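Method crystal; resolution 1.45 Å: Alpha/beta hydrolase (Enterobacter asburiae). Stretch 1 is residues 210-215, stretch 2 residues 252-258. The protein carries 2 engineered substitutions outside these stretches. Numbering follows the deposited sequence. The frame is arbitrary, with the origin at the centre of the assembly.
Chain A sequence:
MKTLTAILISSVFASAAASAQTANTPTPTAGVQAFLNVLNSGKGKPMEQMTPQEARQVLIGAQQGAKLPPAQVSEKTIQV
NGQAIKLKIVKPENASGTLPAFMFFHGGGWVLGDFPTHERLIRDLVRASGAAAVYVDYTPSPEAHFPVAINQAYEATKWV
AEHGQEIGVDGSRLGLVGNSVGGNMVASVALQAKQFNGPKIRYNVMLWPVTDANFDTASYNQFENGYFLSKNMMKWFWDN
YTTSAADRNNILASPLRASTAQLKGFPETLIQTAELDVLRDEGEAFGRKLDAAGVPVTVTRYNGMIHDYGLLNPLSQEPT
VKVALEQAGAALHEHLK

Stretch 1, residues 210-215: VTDANF
Stretch 2 (252-258) LASPLRA

The strongest link between the stretches is a salt bridge from D212 to R257. R257 NE donates to D212 OD1 at 2.8 Å with an N-H...O angle of 168°, almost linear, and R257 NH2 reaches the same oxygen, D212 OD1, at 3.3 Å and 133°, a weak second bond. One carboxylate oxygen thus receives two donors at the edge of the guanidinium, near its plane, where the N-H bonds lie. An extended arginine makes this possible: chi1 is m (-59°), chi2 to chi4 are -173°, -165° and -172°, and the side chain, whose CA-CB bond points sideways, brings its end back to stretch 1. D212 likewise starts sideways, with chi1 t (-166°) and chi2 15°.

The other carboxylate oxygen is held within stretch 1: N214 ND2 donates to D212 OD2 at 2.9 Å and 175°, with N214 at chi1 m (-85°) and chi2 -53°. N214 ND2 also lies 3.3 Å from R257 NH2, but both are donors and no bond joins them. A water connects the two side chains instead, donating to N214 OD1 at 2.9 Å and accepting a weak bond from R257 NH2 at 3.3 Å. A213 O approaches R257 NH2 to 3.1 Å near the guanidinium plane.

Two further hydrogen bonds engage the backbone. L256 N donates to T211 O at 3.0 Å and 166°, and A213 N donates to S254 OG at 3.0 Å and 155°, with S254 at chi1 m (-66°). T211 O also makes a CA-H...O contact with S254 CA (3.3 Å, 123° at H). T211 O lies 3.2 Å from P255 N, which has no hydrogen to share, so the two do not hydrogen-bond.

The register places D212 CA 4.2 Å from S254 CA. Stretch 1 is irregular, with phi/psi of -127/-7 at T211, -155/139 at D212, -84/65 at A213 and -144/155 at N214. In stretch 2, S254 (-119/75) leads into a 3-10 segment, P255 to R257 (-62/-21, -59/-24, -84/-1), supported by R257 N to S254 O at 2.9 Å and A258 N to P255 O at 3.0 Å.

Packing completes the interface, which buries 352 Å² summed over both sides. L256 points its CA-CB bond toward stretch 1; with chi1 t (-172°) and chi2 p (66°), its CD2 comes 3.8 Å from D212 OD2, while its CB lies 3.7 Å from T211 OG1. T211 adopts chi1 p (71°), and its CB sits 4.3 Å from CG of P255, whose ring is C-gamma endo.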

ATOM      1  N   VAL A 210      15.759   3.045   7.031  1.00  5.81           N
ATOM      2  CA  VAL A 210      17.165   3.243   6.685  1.00  5.82           C
ATOM      3  C   VAL A 210      17.775   1.878   6.384  1.00  6.13           C
ATOM      4  O   VAL A 210      17.663   0.956   7.198  1.00  6.15           O
ATOM      5  CB  VAL A 210      17.918   3.897   7.854  1.00  6.19           C
ATOM      6  CG1 VAL A 210      19.424   3.912   7.576  1.00  6.85           C
ATOM      7  CG2 VAL A 210      17.392   5.289   8.170  1.00  6.33           C
ATOM      8  N   THR A 211      18.433   1.731   5.226  1.00  6.12           N
ATOM      9  CA  THR A 211      19.058   0.449   4.901  1.00  6.20           C
ATOM     10  C   THR A 211      20.533   0.538   4.531  1.00  6.03           C
ATOM     11  O   THR A 211      21.163  -0.518   4.386  1.00  6.53           O
ATOM     12  CB  THR A 211      18.299  -0.313   3.801  1.00  5.20           C
ATOM     13  OG1 THR A 211      18.510   0.383   2.574  1.00  6.74           O
ATOM     14  CG2 THR A 211      16.820  -0.449   4.118  1.00  5.94           C
ATOM     15  N   ASP A 212      21.113   1.729   4.384  1.00  6.44           N
ATOM     16  CA  ASP A 212      22.509   1.810   3.948  1.00  7.17           C
ATOM     17  C   ASP A 212      23.136   3.110   4.426  1.00  7.57           C
ATOM     18  O   ASP A 212      22.527   4.182   4.327  1.00  8.97           O
ATOM     19  CB  ASP A 212      22.588   1.742   2.418  1.00  6.81           C
ATOM     20  CG  ASP A 212      23.982   1.482   1.878  1.00  8.51           C
ATOM     21  OD1 ASP A 212      24.864   1.073   2.650  1.00  8.75           O
ATOM     22  OD2 ASP A 212      24.171   1.693   0.637  1.00 10.99           O
ATOM     23  N   ALA A 213      24.382   3.021   4.886  1.00  7.37           N
ATOM     24  CA  ALA A 213      25.165   4.203   5.242  1.00  7.67           C
ATOM     25  C   ALA A 213      25.821   4.785   3.984  1.00  8.99           C
ATOM     26  O   ALA A 213      27.042   4.784   3.816  1.00  9.85           O
ATOM     27  CB  ALA A 213      26.198   3.871   6.303  1.00  8.27           C
ATOM     28  N   ASN A 214      24.978   5.254   3.076  1.00  8.77           N
ATOM     29  CA  ASN A 214      25.405   5.924   1.853  1.00 10.94           C
ATOM     30  C   ASN A 214      24.392   7.025   1.592  1.00 10.34           C
ATOM     31  O   ASN A 214      23.256   6.945   2.051  1.00 10.60           O
ATOM     32  CB  ASN A 214      25.489   4.978   0.661  1.00 10.91           C
ATOM     33  CG  ASN A 214      26.813   4.264   0.591  1.00 12.61           C
ATOM     34  OD1 ASN A 214      27.889   4.891   0.611  1.00 15.19           O
ATOM     35  ND2 ASN A 214      26.754   2.954   0.542  1.00 13.40           N
ATOM     36  N   PHE A 215      24.816   8.063   0.868  1.00 10.39           N
ATOM     37  CA  PHE A 215      24.060   9.311   0.785  1.00  8.68           C
ATOM     38  C   PHE A 215      23.928   9.802  -0.645  1.00  9.65           C
ATOM     39  O   PHE A 215      23.713  11.002  -0.875  1.00 11.17           O
ATOM     40  CB  PHE A 215      24.712  10.364   1.684  1.00  9.57           C
ATOM     41  CG  PHE A 215      25.001   9.841   3.057  1.00  8.34           C
ATOM     42  CD1 PHE A 215      23.965   9.687   3.957  1.00 10.24           C
ATOM     43  CD2 PHE A 215      26.269   9.441   3.422  1.00  9.48           C
ATOM     44  CE1 PHE A 215      24.191   9.176   5.201  1.00  9.95           C
ATOM     45  CE2 PHE A 215      26.506   8.917   4.676  1.00  9.47           C
ATOM     46  CZ  PHE A 215      25.452   8.774   5.566  1.00  9.61           C
ATOM     47  N   LEU A 252      24.454  -5.682   9.774  1.00  6.50           N
ATOM     48  CA  LEU A 252      23.583  -5.316  10.880  1.00  6.72           C
ATOM     49  C   LEU A 252      23.417  -3.809  10.996  1.00  5.92           C
ATOM     50  O   LEU A 252      22.593  -3.347  11.800  1.00  7.43           O
ATOM     51  CB  LEU A 252      24.117  -5.874  12.200  1.00  6.60           C
ATOM     52  CG  LEU A 252      24.288  -7.389  12.230  1.00  6.16           C
ATOM     53  CD1 LEU A 252      24.790  -7.824  13.608  1.00  9.40           C
ATOM     54  CD2 LEU A 252      23.005  -8.126  11.886  1.00  8.68           C
ATOM     55  N   ALA A 253      24.188  -3.038  10.231  1.00  6.06           N
ATOM     56  CA  ALA A 253      24.052  -1.592  10.115  1.00  6.15           C
ATOM     57  C   ALA A 253      23.542  -1.187   8.741  1.00  7.06           C
ATOM     58  O   ALA A 253      22.615  -0.368   8.636  1.00  6.76           O
ATOM     59  CB  ALA A 253      25.382  -0.888  10.401  1.00  9.07           C
ATOM     60  N   SER A 254      24.118  -1.751   7.680  1.00  6.06           N
ATOM     61  CA  SER A 254      23.732  -1.458   6.302  1.00  6.06           C
ATOM     62  C   SER A 254      23.241  -2.739   5.642  1.00  5.71           C
ATOM     63  O   SER A 254      23.968  -3.357   4.851  1.00  6.78           O
ATOM     64  CB  SER A 254      24.894  -0.876   5.500  1.00  6.35           C
ATOM     65  OG  SER A 254      25.271   0.382   5.997  1.00  7.37           O
ATOM     66  N   PRO A 255      22.020  -3.185   5.974  1.00  6.52           N
ATOM     67  CA  PRO A 255      21.533  -4.464   5.420  1.00  6.80           C
ATOM     68  C   PRO A 255      21.423  -4.469   3.906  1.00  6.59           C
ATOM     69  O   PRO A 255      21.431  -5.546   3.295  1.00  7.28           O
ATOM     70  CB  PRO A 255      20.174  -4.658   6.104  1.00  6.40           C
ATOM     71  CG  PRO A 255      19.768  -3.249   6.512  1.00  7.27           C
ATOM     72  CD  PRO A 255      21.049  -2.573   6.903  1.00  6.48           C
ATOM     73  N   LEU A 256      21.335  -3.299   3.268  1.00  6.92           N
ATOM     74  CA  LEU A 256      21.358  -3.273   1.813  1.00  6.66           C
ATOM     75  C   LEU A 256      22.620  -3.891   1.235  1.00  7.25           C
ATOM     76  O   LEU A 256      22.597  -4.348   0.087  1.00  8.90           O
ATOM     77  CB  LEU A 256      21.215  -1.839   1.310  1.00  7.47           C
ATOM     78  CG  LEU A 256      21.026  -1.681  -0.204  1.00  8.16           C
ATOM     79  CD1 LEU A 256      19.703  -2.282  -0.635  1.00  9.80           C
ATOM     80  CD2 LEU A 256      21.096  -0.210  -0.586  1.00  9.90           C
ATOM     81  N   ARG A 257      23.708  -3.926   1.994  1.00  7.24           N
ATOM     82  CA  ARG A 257      24.974  -4.471   1.511  1.00  7.96           C
ATOM     83  C   ARG A 257      25.053  -5.986   1.643  1.00  8.57           C
ATOM     84  O   ARG A 257      26.045  -6.583   1.201  1.00 10.84           O
ATOM     85  CB  ARG A 257      26.136  -3.807   2.252  1.00  7.63           C
ATOM     86  CG  ARG A 257      26.184  -2.304   2.081  1.00  6.83           C
ATOM     87  CD  ARG A 257      27.425  -1.699   2.689  1.00  8.61           C
ATOM     88  NE  ARG A 257      27.298  -0.263   2.844  1.00  8.44           N
ATOM     89  CZ  ARG A 257      28.277   0.551   3.207  1.00  8.74           C
ATOM     90  NH1 ARG A 257      29.508   0.085   3.385  1.00  9.21           N
ATOM     91  NH2 ARG A 257      28.014   1.840   3.400  1.00 10.23           N
ATOM     92  N   ALA A 258      24.032  -6.631   2.183  1.00  8.30           N
ATOM     93  CA  ALA A 258      24.039  -8.072   2.318  1.00  7.45           C
ATOM     94  C   ALA A 258      23.913  -8.734   0.962  1.00 10.56           C
ATOM     95  O   ALA A 258      23.216  -8.249   0.071  1.00 10.29           O
ATOM     96  CB  ALA A 258      22.877  -8.516   3.199  1.00  9.00           C
TER
HETATM   97  O   HOH W   1      30.245   3.824   1.989  1.00 26.97           O